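PDB 3KL2: putative isochorismatase from Streptomyces avermitilis, which is of unknown function but belongs to the isochorismatase family and is probably a hydrolase. Local coordinates for residues C164-M169 with S199-M204; P74-P79 with G124-E129; T55-N60 with C185-S190. All blocks are in the same frame, centred on the assembly; numbering follows the deposited sequence.

Contact 1: residues C164-M169 with S199-M204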
loop_
_atom_site.group_PDB
_atom_site.type_symbol
_atom_site.label_atom_id
_atom_site.label_comp_id
_atom_site.label_asym_id
_atom_site.label_seq_id
_atom_site.Cartn_x
_atom_site.Cartn_y
_atom_site.Cartn_z
ATOM N N CYS A 164 -16.592 -1.861 7.059
ATOM C CA CYS A 164 -16.043 -1.966 5.710
ATOM C C CYS A 164 -16.328 -0.734 4.837
ATOM O O CYS A 164 -15.480 -0.331 4.054
ATOM C CB CYS A 164 -16.609 -3.230 5.032
ATOM S SG CYS A 164 -16.641 -4.715 6.144
ATOM N N VAL A 165 -17.512 -0.133 4.960
ATOM C CA VAL A 165 -17.796 1.037 4.154
ATOM C C VAL A 165 -16.928 2.192 4.646
ATOM O O VAL A 165 -16.240 2.867 3.871
ATOM C CB VAL A 165 -19.292 1.455 4.160
ATOM C CG1 VAL A 165 -19.428 2.821 3.552
ATOM C CG2 VAL A 165 -20.162 0.434 3.408
ATOM N N GLU A 166 -16.895 2.377 5.954
ATOM C CA GLU A 166 -16.074 3.444 6.467
ATOM C C GLU A 166 -14.579 3.213 6.195
ATOM O O GLU A 166 -13.857 4.164 5.913
ATOM C CB GLU A 166 -16.343 3.667 7.929
ATOM C CG GLU A 166 -16.074 5.091 8.340
ATOM C CD GLU A 166 -16.334 5.351 9.806
ATOM O OE1 GLU A 166 -17.466 5.134 10.229
ATOM O OE2 GLU A 166 -15.410 5.788 10.518
ATOM N N SER A 167 -14.113 1.964 6.277
ATOM C CA SER A 167 -12.689 1.699 6.060
ATOM C C SER A 167 -12.259 1.996 4.621
ATOM O O SER A 167 -11.201 2.585 4.389
ATOM C CB SER A 167 -12.344 0.287 6.385
ATOM O OG SER A 167 -12.373 0.120 7.755
ATOM N N THR A 168 -13.102 1.591 3.678
ATOM C CA THR A 168 -12.894 1.861 2.298
ATOM C C THR A 168 -12.934 3.354 1.957
ATOM O O THR A 168 -12.209 3.804 1.110
ATOM C CB THR A 168 -13.958 1.132 1.509
ATOM O OG1 THR A 168 -13.855 -0.276 1.783
ATOM C CG2 THR A 168 -13.825 1.430 -0.037
ATOM N N MET A 169 -13.858 4.094 2.536
ATOM C CA MET A 169 -13.914 5.559 2.442
ATOM C C MET A 169 -12.617 6.206 2.958
ATOM O O MET A 169 -12.027 7.076 2.327
ATOM C CB MET A 169 -15.067 6.029 3.309
ATOM C CG MET A 169 -15.384 7.572 3.270
ATOM S SD MET A 169 -16.625 7.976 4.514
ATOM C CE MET A 169 -15.851 7.426 6.018
ATOM N N SER A 199 -23.129 11.027 10.138
ATOM C CA SER A 199 -23.119 12.455 10.544
ATOM C C SER A 199 -21.742 12.989 10.936
ATOM O O SER A 199 -21.435 14.147 10.677
ATOM C CB SER A 199 -24.062 12.721 11.750
ATOM O OG SER A 199 -25.309 12.062 11.619
ATOM N N TYR A 200 -20.955 12.162 11.613
ATOM C CA TYR A 200 -19.680 12.577 12.163
ATOM C C TYR A 200 -18.487 12.225 11.240
ATOM O O TYR A 200 -17.712 13.111 10.895
ATOM C CB TYR A 200 -19.459 11.891 13.512
ATOM C CG TYR A 200 -20.484 12.199 14.620
ATOM C CD1 TYR A 200 -21.434 13.227 14.482
ATOM C CD2 TYR A 200 -20.453 11.483 15.832
ATOM C CE1 TYR A 200 -22.334 13.517 15.486
ATOM C CE2 TYR A 200 -21.341 11.781 16.856
ATOM C CZ TYR A 200 -22.294 12.800 16.679
ATOM O OH TYR A 200 -23.207 13.116 17.688
ATOM N N ASP A 201 -18.362 10.948 10.855
ATOM C CA ASP A 201 -17.199 10.420 10.126
ATOM C C ASP A 201 -17.256 10.671 8.601
ATOM O O ASP A 201 -16.297 11.155 8.003
ATOM C CB ASP A 201 -17.081 8.904 10.353
ATOM C CG ASP A 201 -16.744 8.525 11.803
ATOM O OD1 ASP A 201 -16.203 9.352 12.543
ATOM O OD2 ASP A 201 -17.008 7.362 12.193
ATOM N N PHE A 202 -18.386 10.359 7.978
ATOM C CA PHE A 202 -18.492 10.465 6.545
ATOM C C PHE A 202 -18.073 11.815 5.946
ATOM O O PHE A 202 -17.466 11.793 4.885
ATOM C CB PHE A 202 -19.881 10.104 6.042
ATOM C CG PHE A 202 -20.139 8.617 5.917
ATOM C CD1 PHE A 202 -21.077 8.149 5.000
ATOM C CD2 PHE A 202 -19.512 7.701 6.725
ATOM C CE1 PHE A 202 -21.345 6.799 4.891
ATOM C CE2 PHE A 202 -19.791 6.352 6.610
ATOM C CZ PHE A 202 -20.691 5.908 5.692
ATOM N N PRO A 203 -18.393 12.961 6.580
ATOM C CA PRO A 203 -18.004 14.262 5.979
ATOM C C PRO A 203 -16.512 14.641 6.048
ATOM O O PRO A 203 -16.070 15.541 5.327
ATOM C CB PRO A 203 -18.837 15.300 6.766
ATOM C CG PRO A 203 -19.995 14.506 7.356
ATOM C CD PRO A 203 -19.417 13.137 7.634
ATOM N N MET A 204 -15.766 13.963 6.917
ATOM C CA MET A 204 -14.324 14.135 7.011
ATOM C C MET A 204 -13.606 13.436 5.845
ATOM O O MET A 204 -12.479 13.781 5.529
ATOM C CB MET A 204 -13.788 13.520 8.316
ATOM C CG MET A 204 -14.159 14.189 9.686
ATOM S SD MET A 204 -13.427 13.191 11.050
ATOM C CE MET A 204 -13.358 14.475 12.308
#
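Met169 and Phe202 meet as a Met-aromatic contact: the sulfur SD of Met169 lies over one face of the Phe202 ring, 4.1 Å from its centroid and 29° off the ring normal. CG of the methionine is anti to its backbone N, and a bend at chi3 turns the methyl CE to 3.7 Å from Phe202 CD2. At the far end of the ring Val165 CG1 touches CZ of Phe202 obliquely, at 4.0 Å. Beside this apolar patch the carboxylates of Glu166 and Asp201 cross, their planes 62° apart, with Glu166 OE2 only 2.8 Å from Asp201 OD2. Unless one carries a proton, the two would probably repel; Arg170 of the same chain, salt-bridged to Glu166 OE2, is likely to offset this. An alanine in place of Glu166 would probably leave Arg170 without that salt-bridge mate. Farther out, Thr181 of strand 178-187 touches both Met169 and Phe202. The two helix segments run 28° apart with axes 10.4 Å from each other at closest approach. Helices 164-174 and 191-205 come just before and just after strand 178-187 in sequence, as consecutive crossover helices of the parallel alpha/beta fold.

Contact 2: residues P74-P79 with G124-E129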
loop_
_atom_site.group_PDB
_atom_site.type_symbol
_atom_site.label_atom_id
_atom_site.label_comp_id
_atom_site.label_asym_id
_atom_site.label_seq_id
_atom_site.Cartn_x
_atom_site.Cartn_y
_atom_site.Cartn_z
ATOM N N PRO A 74 -18.938 2.293 -14.796
ATOM C CA PRO A 74 -18.551 0.980 -14.315
ATOM C C PRO A 74 -19.144 0.701 -12.936
ATOM O O PRO A 74 -19.074 1.546 -12.040
ATOM C CB PRO A 74 -17.040 1.067 -14.240
ATOM C CG PRO A 74 -16.677 2.109 -15.241
ATOM C CD PRO A 74 -17.782 3.089 -15.241
ATOM N N ILE A 75 -19.794 -0.452 -12.818
ATOM C CA ILE A 75 -20.284 -0.960 -11.567
ATOM C C ILE A 75 -19.244 -1.981 -11.126
ATOM O O ILE A 75 -18.934 -2.870 -11.880
ATOM C CB ILE A 75 -21.630 -1.661 -11.778
ATOM C CG1 ILE A 75 -22.627 -0.754 -12.552
ATOM C CG2 ILE A 75 -22.208 -2.108 -10.487
ATOM C CD1 ILE A 75 -22.868 0.662 -11.983
ATOM N N MET A 76 -18.703 -1.849 -9.918
ATOM C CA MET A 76 -17.697 -2.773 -9.378
ATOM C C MET A 76 -18.190 -3.434 -8.078
ATOM O O MET A 76 -18.472 -2.729 -7.131
ATOM C CB MET A 76 -16.457 -1.981 -9.051
ATOM C CG MET A 76 -15.804 -1.345 -10.271
ATOM S SD MET A 76 -14.208 -0.675 -9.899
ATOM C CE MET A 76 -13.922 0.036 -11.493
ATOM N N HIS A 77 -18.272 -4.771 -8.024
ATOM C CA HIS A 77 -18.768 -5.482 -6.840
ATOM C C HIS A 77 -17.615 -5.965 -6.000
ATOM O O HIS A 77 -16.653 -6.525 -6.514
ATOM C CB HIS A 77 -19.582 -6.733 -7.244
ATOM C CG HIS A 77 -20.818 -6.454 -8.052
ATOM N ND1 HIS A 77 -22.024 -6.110 -7.477
ATOM C CD2 HIS A 77 -21.048 -6.544 -9.387
ATOM C CE1 HIS A 77 -22.937 -5.983 -8.426
ATOM N NE2 HIS A 77 -22.372 -6.240 -9.594
ATOM N N ALA A 78 -17.745 -5.830 -4.685
ATOM C CA ALA A 78 -16.663 -6.158 -3.775
ATOM C C ALA A 78 -17.202 -7.076 -2.713
ATOM O O ALA A 78 -17.509 -6.647 -1.620
ATOM C CB ALA A 78 -16.056 -4.902 -3.176
ATOM N N PRO A 79 -17.338 -8.369 -3.048
ATOM C CA PRO A 79 -17.793 -9.363 -2.101
ATOM C C PRO A 79 -16.644 -9.833 -1.261
ATOM O O PRO A 79 -15.506 -9.768 -1.695
ATOM C CB PRO A 79 -18.309 -10.490 -3.004
ATOM C CG PRO A 79 -17.402 -10.471 -4.165
ATOM C CD PRO A 79 -17.049 -8.964 -4.356
ATOM N N GLY A 124 -20.274 -7.001 -18.247
ATOM C CA GLY A 124 -19.367 -5.848 -18.176
ATOM C C GLY A 124 -19.070 -5.306 -16.781
ATOM O O GLY A 124 -18.152 -4.463 -16.606
ATOM N N ASP A 125 -19.879 -5.731 -15.804
ATOM C CA ASP A 125 -19.624 -5.414 -14.414
ATOM C C ASP A 125 -18.319 -6.082 -13.974
ATOM O O ASP A 125 -18.052 -7.244 -14.323
ATOM C CB ASP A 125 -20.712 -5.981 -13.534
ATOM C CG ASP A 125 -22.011 -5.202 -13.600
ATOM O OD1 ASP A 125 -22.187 -4.262 -14.428
ATOM O OD2 ASP A 125 -22.886 -5.571 -12.777
ATOM N N ILE A 126 -17.548 -5.349 -13.167
ATOM C CA ILE A 126 -16.293 -5.844 -12.637
ATOM C C ILE A 126 -16.574 -6.437 -11.271
ATOM O O ILE A 126 -17.319 -5.863 -10.486
ATOM C CB ILE A 126 -15.255 -4.677 -12.577
ATOM C CG1 ILE A 126 -14.861 -4.265 -14.003
ATOM C CG2 ILE A 126 -14.040 -5.030 -11.733
ATOM C CD1 ILE A 126 -14.277 -2.828 -14.109
ATOM N N VAL A 127 -16.024 -7.602 -10.999
ATOM C CA VAL A 127 -16.144 -8.224 -9.689
ATOM C C VAL A 127 -14.735 -8.222 -9.094
ATOM O O VAL A 127 -13.866 -8.962 -9.536
ATOM C CB VAL A 127 -16.791 -9.650 -9.756
ATOM C CG1 VAL A 127 -16.788 -10.367 -8.396
ATOM C CG2 VAL A 127 -18.255 -9.571 -10.271
ATOM N N ILE A 128 -14.525 -7.332 -8.120
ATOM C CA ILE A 128 -13.251 -7.155 -7.401
ATOM C C ILE A 128 -12.897 -8.409 -6.644
ATOM O O ILE A 128 -13.758 -8.985 -5.996
ATOM C CB ILE A 128 -13.407 -5.952 -6.396
ATOM C CG1 ILE A 128 -13.640 -4.652 -7.180
ATOM C CG2 ILE A 128 -12.245 -5.836 -5.445
ATOM C CD1 ILE A 128 -12.735 -4.408 -8.475
ATOM N N GLU A 129 -11.647 -8.827 -6.699
ATOM C CA GLU A 129 -11.213 -10.064 -6.080
ATOM C C GLU A 129 -10.198 -9.860 -4.982
ATOM O O GLU A 129 -9.406 -8.922 -5.010
ATOM C CB GLU A 129 -10.520 -10.951 -7.108
ATOM C CG GLU A 129 -11.346 -11.317 -8.362
ATOM C CD GLU A 129 -10.461 -11.900 -9.500
ATOM O OE1 GLU A 129 -11.014 -12.150 -10.587
ATOM O OE2 GLU A 129 -9.219 -12.114 -9.323
HETATM O O HOH W 1 -13.357 -9.243 -3.261
#
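The side chains of Ile75 and Asp125 run alongside each other, with Ile75 CB 3.8 Å from Asp125 OD1; the carbonyl O of Ile75 then accepts Ile126 N at 3.1 Å. Met76 pairs with Ile126 in a parallel bridge, where its CA-H points to Ile126 O and its extended chain brings CE to 3.9 Å from Ile126 CD1. His77 uses both its N and its O toward 124-129: its N donates to Ile126 O at 2.9 Å and its O accepts Ile128 N at 2.8 Å. Its imidazole, on the opposite face from Met76, sends NE2 to Asp125 OD2 across 3.3 Å. OD2 lies near the ring plane, though the carboxylate itself is turned 50° from it and is met on its anti side, 35° out of its own plane; the same OD2 is salt-bridged to Arg69 and accepts Val122 N. Ala78 sets CB 4.3 Å from Ile128 CB. At Pro79 a water donates to both Pro79 O and Ile128 O, carrying the link past the last direct bond. Strand 126-127 is an outermost strand of the sheet within this chain, while strand 75-78 is bonded on its other edge to strand 26-31; helix 142-149 packs on Met76, Ile126 and Ile128.

Contact 3: residues T55-N60 with C185-S190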
loop_
_atom_site.group_PDB
_atom_site.type_symbol
_atom_site.label_atom_id
_atom_site.label_comp_id
_atom_site.label_asym_id
_atom_site.label_seq_id
_atom_site.Cartn_x
_atom_site.Cartn_y
_atom_site.Cartn_z
ATOM N N THR A 55 -33.730 2.240 6.073
ATOM C CA THR A 55 -33.152 3.048 5.005
ATOM C C THR A 55 -33.725 2.752 3.614
ATOM O O THR A 55 -33.728 3.625 2.737
ATOM C CB THR A 55 -31.645 2.859 4.967
ATOM O OG1 THR A 55 -31.354 1.464 4.788
ATOM C CG2 THR A 55 -31.031 3.390 6.271
ATOM N N GLY A 56 -34.225 1.538 3.427
ATOM C CA GLY A 56 -34.573 1.053 2.096
ATOM C C GLY A 56 -33.354 1.001 1.193
ATOM O O GLY A 56 -33.454 1.283 0.010
ATOM N N MET A 57 -32.208 0.635 1.763
ATOM C CA MET A 57 -30.936 0.688 1.046
ATOM C C MET A 57 -30.920 -0.216 -0.173
ATOM O O MET A 57 -30.377 0.175 -1.223
ATOM C CB MET A 57 -29.735 0.359 1.956
ATOM C CG MET A 57 -29.729 -1.049 2.550
ATOM S SD MET A 57 -28.829 -2.276 1.602
ATOM C CE MET A 57 -27.117 -1.715 1.828
ATOM N N LEU A 58 -31.502 -1.404 -0.053
ATOM C CA LEU A 58 -31.408 -2.366 -1.128
ATOM C C LEU A 58 -32.092 -1.808 -2.400
ATOM O O LEU A 58 -31.459 -1.713 -3.452
ATOM C CB LEU A 58 -31.939 -3.748 -0.721
ATOM C CG LEU A 58 -31.740 -4.787 -1.832
ATOM C CD1 LEU A 58 -30.244 -4.986 -2.061
ATOM C CD2 LEU A 58 -32.482 -6.135 -1.579
ATOM N N ALA A 59 -33.342 -1.390 -2.300
ATOM C CA ALA A 59 -34.024 -0.802 -3.446
ATOM C C ALA A 59 -33.307 0.449 -3.921
ATOM O O ALA A 59 -33.263 0.743 -5.121
ATOM C CB ALA A 59 -35.519 -0.496 -3.125
ATOM N N ASN A 60 -32.744 1.204 -2.994
ATOM C CA ASN A 60 -32.111 2.467 -3.379
ATOM C C ASN A 60 -30.827 2.188 -4.188
ATOM O O ASN A 60 -30.485 2.908 -5.114
ATOM C CB ASN A 60 -31.757 3.303 -2.136
ATOM C CG ASN A 60 -32.959 3.884 -1.429
ATOM O OD1 ASN A 60 -33.914 4.347 -2.052
ATOM N ND2 ASN A 60 -32.890 3.901 -0.101
ATOM N N CYS A 185 -27.778 4.157 0.955
ATOM C CA CYS A 185 -27.485 2.821 0.366
ATOM C C CYS A 185 -26.464 2.071 1.191
ATOM O O CYS A 185 -25.676 1.291 0.680
ATOM C CB CYS A 185 -26.981 2.942 -1.057
ATOM S SG CYS A 185 -28.112 3.665 -2.191
ATOM N N VAL A 186 -26.459 2.319 2.482
ATOM C CA VAL A 186 -25.579 1.600 3.369
ATOM C C VAL A 186 -26.355 1.152 4.598
ATOM O O VAL A 186 -27.411 1.713 4.877
ATOM C CB VAL A 186 -24.363 2.459 3.785
ATOM C CG1 VAL A 186 -23.513 2.814 2.545
ATOM C CG2 VAL A 186 -24.802 3.663 4.545
ATOM N N ALA A 187 -25.838 0.158 5.319
ATOM C CA ALA A 187 -26.476 -0.348 6.523
ATOM C C ALA A 187 -25.449 -0.888 7.512
ATOM O O ALA A 187 -24.319 -1.223 7.144
ATOM C CB ALA A 187 -27.553 -1.435 6.194
ATOM N N ALA A 188 -25.869 -0.947 8.777
ATOM C CA ALA A 188 -25.042 -1.374 9.867
ATOM C C ALA A 188 -25.859 -2.248 10.789
ATOM O O ALA A 188 -27.032 -2.510 10.541
ATOM C CB ALA A 188 -24.547 -0.173 10.625
ATOM N N THR A 189 -25.227 -2.679 11.872
ATOM C CA THR A 189 -25.873 -3.552 12.807
ATOM C C THR A 189 -26.687 -2.752 13.840
ATOM O O THR A 189 -27.358 -3.328 14.669
ATOM C CB THR A 189 -24.821 -4.454 13.514
ATOM O OG1 THR A 189 -23.820 -3.633 14.132
ATOM C CG2 THR A 189 -24.144 -5.381 12.521
ATOM N N SER A 190 -26.599 -1.426 13.807
ATOM C CA SER A 190 -27.323 -0.589 14.741
ATOM C C SER A 190 -27.620 0.727 14.068
ATOM O O SER A 190 -26.779 1.275 13.390
ATOM C CB SER A 190 -26.525 -0.372 16.040
ATOM O OG SER A 190 -26.588 0.981 16.489
#
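Met57 and Cys185 bring their backbones together, CA to CA at 4.1 Å, where the first turn of helix 57-71 meets the corner that the chain turns at Cys185. In this alpha/beta fold, a parallel sheet carrying helices, the contact joins a helix start to strand 178-187, and no hydrogen bond spans the two segments. Gly56, with positive phi, lies between helix 45-55 and helix 57-71 and occupies the N-cap position of the latter. Met57 makes most of the contact from the helix side. Its CB sits 3.7 Å from Cys185 CA, and CG lies between the backbone N and the carbonyl carbon (chi1 63°), which brings it to 4.3 Å from Ala187 CB. Further bends at chi2 and chi3 (93° and 69°) fold the chain back, and the methyl CE ends 3.5 Å from Cys185 O. Met52 and Phe159 pack against both Met57 and Ala187, so this apolar cluster also draws in helix 45-55 and strand 153-159. Thr55 OG1 approaches Val186 O only to 4.0 Å; it is hydrogen-bonded to Val51 O within its own helix, and Met57 N gives it a weak bond. His194 of helix 191-205 touches both Thr55 and Val186. The amide ND2 of Asn60 is hydrogen-bonded to Asp184 O, just before Cys185, while the Cys185 sulfur SG lies 3.7 Å from Asn60 CB and equally far from Asn60 C.

Contacts 1 and 3 are neighbours: their centres lie 15 Å apart and they touch through Val165 CG2 and Val186 CG1 at 4.2 Å. Their segments alternate along the chain (55-60, 164-169, 185-190, 199-204), and helix 164-174, strand 178-187 and helix 191-205 follow one another. Contact 2 stands on the opposite side of the chain's centre from both, its centre 21 Å from that of contact 1 and 19 Å from that of contact 3, with nearest atoms about 7 Å and about 10 Å away. It is nested inside the loop closed by contact 3, and helix 57-71 leads directly into strand 75-78. Contacts 2 and 3 thus reach separate parts of one parallel sheet, strand 153-159 and strand 26-31 lying between.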